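Local coordinates for CoA binding domain protein (Escherichia coli, PDB 3QA9), which is of unknown function but is a CoA-binding domain protein with a Rossmann-type nucleotide-binding fold, at residues A87-F90 with V91-I95; A113-Q116 with A117-G121; D5-T8 with D9-R13; R13-L16 with T17-K21. One frame throughout, in Å; residues are numbered along the deposited sequence.

Contact 1. Residues A87-F90 with V91-I95; sequences AWRF and VVYAI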
loop_
_atom_site.group_PDB
_atom_site.type_symbol
_atom_site.label_atom_id
_atom_site.label_comp_id
_atom_site.label_asym_id
_atom_site.label_seq_id
_atom_site.Cartn_x
_atom_site.Cartn_y
_atom_site.Cartn_z
ATOM N N ALA A 87 4.808 5.497 10.671
ATOM C CA ALA A 87 5.263 4.917 9.419
ATOM C C ALA A 87 6.659 4.312 9.388
ATOM O O ALA A 87 6.881 3.318 8.698
ATOM C CB ALA A 87 5.126 5.932 8.300
ATOM N N TRP A 88 7.597 4.898 10.128
ATOM C CA TRP A 88 8.976 4.407 10.128
ATOM C C TRP A 88 9.070 2.902 10.334
ATOM O O TRP A 88 9.829 2.205 9.670
ATOM C CB TRP A 88 9.799 5.108 11.222
ATOM C CG TRP A 88 9.411 4.731 12.631
ATOM C CD1 TRP A 88 8.421 5.289 13.394
ATOM C CD2 TRP A 88 9.962 3.660 13.410
ATOM N NE1 TRP A 88 8.332 4.641 14.605
ATOM C CE2 TRP A 88 9.280 3.652 14.651
ATOM C CE3 TRP A 88 11.003 2.742 13.203
ATOM C CZ2 TRP A 88 9.559 2.713 15.654
ATOM C CZ3 TRP A 88 11.283 1.810 14.203
ATOM C CH2 TRP A 88 10.581 1.822 15.422
ATOM N N ARG A 89 8.282 2.424 11.280
ATOM C CA ARG A 89 8.227 1.022 11.667
ATOM C C ARG A 89 7.922 0.112 10.477
ATOM O O ARG A 89 8.637 -0.844 10.190
ATOM C CB ARG A 89 7.144 0.918 12.735
ATOM C CG ARG A 89 6.954 -0.373 13.447
ATOM C CD ARG A 89 6.005 -0.113 14.636
ATOM N NE ARG A 89 4.644 -0.633 14.468
ATOM C CZ ARG A 89 3.526 -0.051 14.911
ATOM N NH1 ARG A 89 3.546 1.107 15.552
ATOM N NH2 ARG A 89 2.370 -0.671 14.756
ATOM N N PHE A 90 6.850 0.429 9.774
ATOM C CA PHE A 90 6.451 -0.362 8.635
ATOM C C PHE A 90 7.430 -0.255 7.493
ATOM O O PHE A 90 7.574 -1.174 6.703
ATOM C CB PHE A 90 5.047 0.046 8.240
ATOM C CG PHE A 90 4.096 -0.117 9.369
ATOM C CD1 PHE A 90 3.659 0.978 10.091
ATOM C CD2 PHE A 90 3.600 -1.378 9.679
ATOM C CE1 PHE A 90 2.813 0.815 11.180
ATOM C CE2 PHE A 90 2.759 -1.564 10.754
ATOM C CZ PHE A 90 2.324 -0.453 11.486
ATOM N N VAL A 91 8.125 0.866 7.418
ATOM C CA VAL A 91 9.133 1.023 6.392
ATOM C C VAL A 91 10.319 0.108 6.673
ATOM O O VAL A 91 10.835 -0.539 5.778
ATOM C CB VAL A 91 9.616 2.460 6.327
ATOM C CG1 VAL A 91 10.961 2.534 5.604
ATOM C CG2 VAL A 91 8.577 3.278 5.610
ATOM N N VAL A 92 10.747 0.056 7.927
ATOM C CA VAL A 92 11.870 -0.807 8.295
ATOM C C VAL A 92 11.505 -2.242 7.960
ATOM O O VAL A 92 12.321 -3.010 7.444
ATOM C CB VAL A 92 12.192 -0.709 9.797
ATOM C CG1 VAL A 92 13.181 -1.806 10.187
ATOM C CG2 VAL A 92 12.774 0.656 10.104
ATOM N N TYR A 93 10.267 -2.600 8.267
ATOM C CA TYR A 93 9.784 -3.927 7.969
ATOM C C TYR A 93 9.700 -4.189 6.491
ATOM O O TYR A 93 9.992 -5.287 6.036
ATOM C CB TYR A 93 8.427 -4.144 8.625
ATOM C CG TYR A 93 8.606 -4.408 10.075
ATOM C CD1 TYR A 93 9.713 -5.114 10.496
ATOM C CD2 TYR A 93 7.698 -3.964 11.021
ATOM C CE1 TYR A 93 9.931 -5.390 11.802
ATOM C CE2 TYR A 93 7.897 -4.243 12.365
ATOM C CZ TYR A 93 9.033 -4.959 12.732
ATOM O OH TYR A 93 9.292 -5.319 14.018
ATOM N N ALA A 94 9.308 -3.169 5.740
ATOM C CA ALA A 94 9.205 -3.294 4.295
ATOM C C ALA A 94 10.584 -3.550 3.705
ATOM O O ALA A 94 10.733 -4.301 2.733
ATOM C CB ALA A 94 8.617 -2.022 3.694
ATOM N N ILE A 95 11.594 -2.920 4.291
ATOM C CA ILE A 95 12.967 -3.086 3.818
ATOM C C ILE A 95 13.420 -4.511 4.104
ATOM O O ILE A 95 13.955 -5.195 3.232
ATOM C CB ILE A 95 13.909 -2.094 4.521
ATOM C CG1 ILE A 95 13.535 -0.664 4.119
ATOM C CG2 ILE A 95 15.357 -2.389 4.159
ATOM C CD1 ILE A 95 14.225 0.417 4.945
#

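Contact 2. Residues A113-Q116 with A117-G121; sequences AARQ and AKEAG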
loop_
_atom_site.group_PDB
_atom_site.type_symbol
_atom_site.label_atom_id
_atom_site.label_comp_id
_atom_site.label_asym_id
_atom_site.label_seq_id
_atom_site.Cartn_x
_atom_site.Cartn_y
_atom_site.Cartn_z
ATOM N N ALA A 113 10.678 8.716 7.289
ATOM C CA ALA A 113 10.399 7.325 6.927
ATOM C C ALA A 113 10.631 7.133 5.432
ATOM O O ALA A 113 11.221 6.138 5.001
ATOM C CB ALA A 113 8.954 6.966 7.284
ATOM N N ALA A 114 10.162 8.091 4.640
ATOM C CA ALA A 114 10.324 8.020 3.189
ATOM C C ALA A 114 11.796 7.981 2.798
ATOM O O ALA A 114 12.208 7.178 1.959
ATOM C CB ALA A 114 9.641 9.218 2.524
ATOM N N ARG A 115 12.590 8.847 3.413
ATOM C CA ARG A 115 14.015 8.905 3.112
ATOM C C ARG A 115 14.707 7.586 3.450
ATOM O O ARG A 115 15.527 7.087 2.687
ATOM C CB ARG A 115 14.651 10.080 3.869
ATOM C CG ARG A 115 16.172 10.273 3.691
ATOM C CD ARG A 115 16.596 10.468 2.227
ATOM N NE ARG A 115 15.937 11.584 1.549
ATOM C CZ ARG A 115 16.390 12.838 1.506
ATOM N NH1 ARG A 115 17.523 13.167 2.108
ATOM N NH2 ARG A 115 15.710 13.763 0.838
ATOM N N GLN A 116 14.359 7.001 4.582
ATOM C CA GLN A 116 14.951 5.727 4.957
ATOM C C GLN A 116 14.654 4.668 3.895
ATOM O O GLN A 116 15.528 3.920 3.484
ATOM C CB GLN A 116 14.419 5.290 6.318
ATOM C CG GLN A 116 15.149 4.110 6.876
ATOM C CD GLN A 116 14.682 3.785 8.269
ATOM O OE1 GLN A 116 13.617 4.229 8.694
ATOM N NE2 GLN A 116 15.470 3.008 8.989
ATOM N N ALA A 117 13.416 4.613 3.436
ATOM C CA ALA A 117 13.060 3.654 2.391
ATOM C C ALA A 117 13.847 3.934 1.119
ATOM O O ALA A 117 14.397 3.021 0.509
ATOM C CB ALA A 117 11.587 3.724 2.087
ATOM N N LYS A 118 13.899 5.201 0.727
ATOM C CA LYS A 118 14.632 5.575 -0.466
ATOM C C LYS A 118 16.083 5.169 -0.400
ATOM O O LYS A 118 16.639 4.665 -1.370
ATOM C CB LYS A 118 14.534 7.081 -0.710
ATOM C CG LYS A 118 13.229 7.436 -1.315
ATOM C CD LYS A 118 13.051 8.923 -1.479
ATOM C CE LYS A 118 13.334 9.367 -2.878
ATOM N NZ LYS A 118 13.093 10.843 -2.977
ATOM N N GLU A 119 16.693 5.392 0.751
ATOM C CA GLU A 119 18.089 5.043 0.939
ATOM C C GLU A 119 18.315 3.547 0.799
ATOM O O GLU A 119 19.379 3.123 0.348
ATOM C CB GLU A 119 18.580 5.521 2.310
ATOM C CG GLU A 119 18.724 7.037 2.424
ATOM C CD GLU A 119 19.800 7.595 1.506
ATOM O OE1 GLU A 119 20.936 7.075 1.529
ATOM O OE2 GLU A 119 19.515 8.556 0.762
ATOM N N ALA A 120 17.314 2.750 1.171
ATOM C CA ALA A 120 17.424 1.295 1.084
ATOM C C ALA A 120 17.124 0.764 -0.319
ATOM O O ALA A 120 17.175 -0.447 -0.554
ATOM C CB ALA A 120 16.495 0.636 2.106
ATOM N N GLY A 121 16.804 1.668 -1.242
ATOM C CA GLY A 121 16.534 1.263 -2.611
ATOM C C GLY A 121 15.076 1.170 -3.027
ATOM O O GLY A 121 14.782 0.872 -4.183
HETATM O O HOH W 1 13.062 11.451 0.415
#

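Contact 3. Residues D5-T8 with D9-R13; sequences DGLT and DEDIR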
loop_
_atom_site.group_PDB
_atom_site.type_symbol
_atom_site.label_atom_id
_atom_site.label_comp_id
_atom_site.label_asym_id
_atom_site.label_seq_id
_atom_site.Cartn_x
_atom_site.Cartn_y
_atom_site.Cartn_z
ATOM N N ASP A 5 5.469 12.825 -3.743
ATOM C CA ASP A 5 6.611 12.178 -4.377
ATOM C C ASP A 5 6.910 12.906 -5.678
ATOM O O ASP A 5 6.119 13.735 -6.126
ATOM C CB ASP A 5 6.306 10.706 -4.662
ATOM C CG ASP A 5 5.204 10.527 -5.682
ATOM O OD1 ASP A 5 5.436 10.845 -6.870
ATOM O OD2 ASP A 5 4.101 10.073 -5.296
ATOM N N GLY A 6 8.047 12.591 -6.288
ATOM C CA GLY A 6 8.411 13.247 -7.529
ATOM C C GLY A 6 8.321 12.346 -8.743
ATOM O O GLY A 6 8.986 12.587 -9.747
ATOM N N LEU A 7 7.491 11.311 -8.664
ATOM C CA LEU A 7 7.344 10.389 -9.781
ATOM C C LEU A 7 6.406 10.953 -10.835
ATOM O O LEU A 7 5.644 11.878 -10.573
ATOM C CB LEU A 7 6.799 9.046 -9.294
ATOM C CG LEU A 7 7.584 8.342 -8.186
ATOM C CD1 LEU A 7 6.796 7.128 -7.717
ATOM C CD2 LEU A 7 8.962 7.926 -8.693
ATOM N N THR A 8 6.478 10.382 -12.031
ATOM C CA THR A 8 5.631 10.795 -13.135
ATOM C C THR A 8 4.466 9.822 -13.198
ATOM O O THR A 8 4.503 8.749 -12.591
ATOM C CB THR A 8 6.374 10.704 -14.482
ATOM O OG1 THR A 8 6.820 9.355 -14.685
ATOM C CG2 THR A 8 7.578 11.639 -14.502
ATOM N N ASP A 9 3.424 10.200 -13.926
ATOM C CA ASP A 9 2.282 9.317 -14.085
ATOM C C ASP A 9 2.720 7.980 -14.689
ATOM O O ASP A 9 2.180 6.943 -14.342
ATOM C CB ASP A 9 1.229 9.964 -14.978
ATOM C CG ASP A 9 0.385 11.001 -14.248
ATOM O OD1 ASP A 9 0.608 11.227 -13.039
ATOM O OD2 ASP A 9 -0.505 11.579 -14.900
ATOM N N GLU A 10 3.704 7.998 -15.586
ATOM C CA GLU A 10 4.200 6.757 -16.207
ATOM C C GLU A 10 4.758 5.799 -15.151
ATOM O O GLU A 10 4.489 4.600 -15.185
ATOM C CB GLU A 10 5.288 7.067 -17.256
ATOM C CG GLU A 10 6.134 5.860 -17.677
ATOM C CD GLU A 10 5.329 4.733 -18.289
ATOM O OE1 GLU A 10 5.843 3.600 -18.370
ATOM O OE2 GLU A 10 4.180 4.982 -18.681
ATOM N N ASP A 11 5.537 6.338 -14.217
ATOM C CA ASP A 11 6.128 5.535 -13.145
ATOM C C ASP A 11 5.027 4.918 -12.281
ATOM O O ASP A 11 5.098 3.766 -11.889
ATOM C CB ASP A 11 7.022 6.383 -12.219
ATOM C CG ASP A 11 8.180 7.056 -12.936
ATOM O OD1 ASP A 11 8.737 6.470 -13.881
ATOM O OD2 ASP A 11 8.528 8.184 -12.525
ATOM N N ILE A 12 4.020 5.715 -11.958
ATOM C CA ILE A 12 2.911 5.234 -11.147
ATOM C C ILE A 12 2.201 4.110 -11.884
ATOM O O ILE A 12 1.855 3.079 -11.312
ATOM C CB ILE A 12 1.919 6.369 -10.858
ATOM C CG1 ILE A 12 2.592 7.425 -9.985
ATOM C CG2 ILE A 12 0.696 5.812 -10.175
ATOM C CD1 ILE A 12 3.095 6.885 -8.665
ATOM N N ARG A 13 1.991 4.322 -13.175
ATOM C CA ARG A 13 1.343 3.321 -14.009
ATOM C C ARG A 13 2.149 2.024 -13.962
ATOM O O ARG A 13 1.593 0.936 -13.856
ATOM C CB ARG A 13 1.232 3.808 -15.465
ATOM C CG ARG A 13 0.322 2.924 -16.314
ATOM C CD ARG A 13 0.358 3.295 -17.809
ATOM N NE ARG A 13 1.711 3.166 -18.337
ATOM C CZ ARG A 13 2.344 2.021 -18.574
ATOM N NH1 ARG A 13 1.761 0.858 -18.351
ATOM N NH2 ARG A 13 3.592 2.051 -19.003
HETATM O O HOH W 2 2.500 12.346 -11.176
#

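Contact 4. Residues R13-L16 with T17-K21; sequences REIL and TRYKK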
loop_
_atom_site.group_PDB
_atom_site.type_symbol
_atom_site.label_atom_id
_atom_site.label_comp_id
_atom_site.label_asym_id
_atom_site.label_seq_id
_atom_site.Cartn_x
_atom_site.Cartn_y
_atom_site.Cartn_z
ATOM N N ARG A 13 1.991 4.322 -13.175
ATOM C CA ARG A 13 1.343 3.321 -14.009
ATOM C C ARG A 13 2.149 2.024 -13.962
ATOM O O ARG A 13 1.593 0.936 -13.856
ATOM C CB ARG A 13 1.232 3.808 -15.465
ATOM C CG ARG A 13 0.322 2.924 -16.314
ATOM C CD ARG A 13 0.358 3.295 -17.809
ATOM N NE ARG A 13 1.711 3.166 -18.337
ATOM C CZ ARG A 13 2.344 2.021 -18.574
ATOM N NH1 ARG A 13 1.761 0.858 -18.351
ATOM N NH2 ARG A 13 3.592 2.051 -19.003
ATOM N N GLU A 14 3.465 2.148 -14.048
ATOM C CA GLU A 14 4.334 0.977 -14.012
ATOM C C GLU A 14 4.233 0.221 -12.700
ATOM O O GLU A 14 4.203 -1.004 -12.671
ATOM C CB GLU A 14 5.789 1.392 -14.267
ATOM C CG GLU A 14 6.026 1.823 -15.700
ATOM C CD GLU A 14 7.457 2.246 -15.990
ATOM O OE1 GLU A 14 8.378 1.695 -15.371
ATOM O OE2 GLU A 14 7.652 3.116 -16.856
ATOM N N ILE A 15 4.180 0.961 -11.606
ATOM C CA ILE A 15 4.073 0.339 -10.296
ATOM C C ILE A 15 2.792 -0.480 -10.177
ATOM O O ILE A 15 2.809 -1.619 -9.708
ATOM C CB ILE A 15 4.092 1.411 -9.193
ATOM C CG1 ILE A 15 5.486 2.043 -9.116
ATOM C CG2 ILE A 15 3.697 0.799 -7.866
ATOM C CD1 ILE A 15 5.535 3.283 -8.245
ATOM N N LEU A 16 1.682 0.104 -10.612
ATOM C CA LEU A 16 0.388 -0.567 -10.538
ATOM C C LEU A 16 0.263 -1.743 -11.492
ATOM O O LEU A 16 -0.457 -2.701 -11.215
ATOM C CB LEU A 16 -0.731 0.425 -10.828
ATOM C CG LEU A 16 -0.918 1.551 -9.810
ATOM C CD1 LEU A 16 -1.967 2.518 -10.331
ATOM C CD2 LEU A 16 -1.325 0.972 -8.462
ATOM N N THR A 17 0.954 -1.666 -12.622
ATOM C CA THR A 17 0.886 -2.746 -13.584
ATOM C C THR A 17 1.839 -3.889 -13.302
ATOM O O THR A 17 1.509 -5.043 -13.516
ATOM C CB THR A 17 1.137 -2.231 -15.007
ATOM O OG1 THR A 17 2.403 -1.578 -15.063
ATOM C CG2 THR A 17 0.089 -1.274 -15.401
ATOM N N ARG A 18 3.023 -3.573 -12.805
ATOM C CA ARG A 18 4.020 -4.605 -12.554
ATOM C C ARG A 18 3.979 -5.357 -11.228
ATOM O O ARG A 18 4.366 -6.527 -11.159
ATOM C CB ARG A 18 5.419 -4.010 -12.756
ATOM C CG ARG A 18 5.605 -3.401 -14.134
ATOM C CD ARG A 18 6.992 -2.818 -14.318
ATOM N NE ARG A 18 7.141 -2.196 -15.633
ATOM C CZ ARG A 18 8.254 -1.612 -16.064
ATOM N NH1 ARG A 18 9.326 -1.567 -15.283
ATOM N NH2 ARG A 18 8.296 -1.071 -17.277
ATOM N N TYR A 19 3.498 -4.703 -10.181
ATOM C CA TYR A 19 3.455 -5.312 -8.853
ATOM C C TYR A 19 2.051 -5.648 -8.377
ATOM O O TYR A 19 1.232 -4.764 -8.181
ATOM C CB TYR A 19 4.111 -4.366 -7.864
ATOM C CG TYR A 19 5.539 -4.042 -8.207
ATOM C CD1 TYR A 19 5.992 -2.731 -8.193
ATOM C CD2 TYR A 19 6.452 -5.056 -8.483
ATOM C CE1 TYR A 19 7.314 -2.429 -8.438
ATOM C CE2 TYR A 19 7.783 -4.773 -8.734
ATOM C CZ TYR A 19 8.207 -3.454 -8.706
ATOM O OH TYR A 19 9.517 -3.143 -8.957
ATOM N N LYS A 20 1.781 -6.928 -8.166
ATOM C CA LYS A 20 0.456 -7.327 -7.735
ATOM C C LYS A 20 0.384 -7.820 -6.295
ATOM O O LYS A 20 -0.698 -8.010 -5.762
ATOM C CB LYS A 20 -0.094 -8.393 -8.696
ATOM C CG LYS A 20 -0.100 -7.979 -10.160
ATOM C CD LYS A 20 -1.047 -6.819 -10.470
ATOM C CE LYS A 20 -0.799 -6.284 -11.880
ATOM N NZ LYS A 20 -1.756 -5.254 -12.353
ATOM N N LYS A 21 1.537 -8.011 -5.662
ATOM C CA LYS A 21 1.581 -8.500 -4.287
ATOM C C LYS A 21 1.632 -7.320 -3.305
ATOM O O LYS A 21 2.684 -6.708 -3.096
ATOM C CB LYS A 21 2.794 -9.438 -4.109
ATOM C CG LYS A 21 2.921 -10.549 -5.185
ATOM C CD LYS A 21 2.270 -11.894 -4.786
ATOM C CE LYS A 21 2.178 -12.936 -5.924
ATOM N NZ LYS A 21 0.900 -13.761 -5.919
HETATM O O HOH W 3 11.282 0.469 -16.295
HETATM O O HOH W 4 1.111 -2.018 -7.332
#

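Contact 1. Residues A87-F90 with V91-I95
Ala94 N gives its hydrogen to Phe90 O at 2.8 Å, and Val92 N to Trp88 O at 2.9 Å. Val91 N to Ala87 O and Tyr93 N to Arg89 O complete the run of four backbone bonds within one continuous helix.

The side chains pack outside this frame. Trp88 and Val92 point the same way, side by side, and CG2 of Val92 meets the edge of the indole at CE3, 4.1 Å away. Arg89 and Tyr93 pass at a slant, with Arg89 CG 4.1 Å from Tyr93 CE2. Two face contacts join neighbours within 87-90. Trp88 has CG between its backbone N and carbonyl carbon (chi1 69°), which turns one ring face over Arg89 CB. The Arg89 chain bends at chi3 (106°), and Phe90 CE1 lies over one face of its guanidinium, 3.8 Å from the plane and offset toward the rim.

The buried side of the turn faces the fold. Phe90 and Ala94 touch strand 77-80, Ala87 and Ala94 touch strand 101-104, and Val91 meets helix 111-119. Helix 87-97 is the crossover of this beta-alpha-beta unit. Polar contact across the segments is thus confined to the backbone, while the side chains meet across it through carbon atoms alone.

Contact 2. Residues A113-Q116 with A117-G121
Arg115 and Glu119 lie side by side, one turn apart on helix 111-119, the crossover helix between strands 101-104 and 123-126 of the Rossmann-type fold. Arg115 starts with CG opposite its own N (chi1 179°), and the bend at chi2 brings its CD to 3.8 Å from Glu119 OE2. A further bend at chi3 turns the guanidinium. The Glu119 chain also bends, at chi2 (-65°), and its CG rests 3.2 Å from Arg115 O. The charged ends do not meet: Arg115 NE stays 4.8 Å from Glu119 OE2, and the guanidinium and carboxylate planes are turned 54° apart. Any attraction between them is therefore probably modest.

Lys118 passes Ala114 O at its CG, 3.4 Å away, and its end then leads away from the turn. Gln116 extends away from the helix and touches Val92 of helix 87-97. The small residues Ala113 and Ala117 face Val91 of that helix, and Ala117 also touches Ile124.

Backbone bonds hold the turn, including Glu119 N to Arg115 O and Lys118 N to Ala114 O. The helix closes in a Schellman motif, with Gly121 at positive phi. A water lies in the guanidinium plane, at its edge. It accepts from Arg115 NE at 3.1 Å and weakly from Lys118 NZ at 3.4 Å.

Contact 3. Residues D5-T8 with D9-R13
Thr8 and Asp11 lean across each other at the start of helix 9-18. The carboxylate of Asp11 turns back so that OD2 takes the Thr8 backbone N-H at 3.0 Å. The bond is almost straight at N-H (178°), but the donor stands above the carboxylate plane. Thr8 OG1 also gives a weak bond to Asp11 OD2, so two donors from one residue reach this oxygen. Thr8 has OG1 between its backbone N and carbonyl carbon (chi1 58°), which sets it over the first turn. There it accepts weakly from Asp11 N at 3.3 Å. These reciprocal bonds make a capping box, with Thr8 as N-cap. Ile12 N then bonds Thr8 O in the carbonyl plane, at 3.1 Å.

Leu7 slants over Asp11 and meets Ile12 at about a right angle. Its CB lies 3.8 Å from Asp11 OD2, and its CD1 touches Ile12 CD1 at 3.8 Å. Leu7 and Ile12 also touch Val125 of strand 123-126.

Upstream, Asp5 OD1 accepts from Leu7 N at 2.8 Å through its anti lone pair, an Asx turn. Asp5 OD2 has its own partners, Arg128 NE and Ala126 N. Asp9 forms a salt bridge to Arg136 of helix 130-137, and a water donates to both Asp9 OD1 and Leu7 O. Within the first turns, Glu10 OE2 sits in the guanidinium plane of Arg13, 3.1 Å from NE, in a salt bridge.

Contact 4. Residues R13-L16 with T17-K21
Glu14 OE1 lies over one face of the Arg18 guanidinium, 3.1 Å above its plane and offset toward the rim. The carboxylate and guanidinium planes are 26° apart, and the two side chains run alongside each other. OE1 is 3.4 Å from Arg18 NH2. This is a salt bridge by charge alone, because no N-H points at the oxygen. A water joins the pair by a second route, accepting from Arg18 NH1 and donating to Glu14 OE1. Arg18 is extended from CG to NE, which carries its head back over Glu14.

The Tyr19 ring meets Ile15 by its CD1, 4.2 Å from Ile15 CG2. Tyr19 also touches Val101, while Ile15 packs on Ile123 and Val125.

Thr17 OG1 sits between two carbonyls, Arg13 O at 2.9 Å and Glu14 O at 3.0 Å. Its chi1 of 57° folds the hydroxyl back onto the helix. The backbone bonds Thr17 N to Arg13 O and Arg18 N to Glu14 O run beside it.

Near the helix end Lys20 curls back, and NZ bonds Leu16 O at 3.1 Å, on a lone pair in the carbonyl plane. Tyr47 OH is a second partner of that oxygen. A water donates to both Ile15 O and Tyr19 O. With Tyr19 the chain leaves helical angles and Lys21 enters strand 21-25, the helix-to-strand passage into the parallel sheet of a Rossmann-type fold.

Overall arrangement
Contacts 3 and 4 are successive parts of helix 9-18, its capped start and its end. They share Arg13, their centres are 12 Å apart, and Leu7 CD1 packs on Ile15 CD1 at 4.1 Å. Contacts 1 and 2 lie on neighbouring crossover helices of the same parallel sheet. Their centres are 9 Å apart, and the helices touch through Ile95 CD1 and Ala120 CB at 3.6 Å. The two pairs remain separate. Contacts 2 and 3 have centres about 17 Å apart and nearest atoms about 6 Å apart. Strand 123-126 links them, since side chains of contacts 2, 3 and 4 all rest on it.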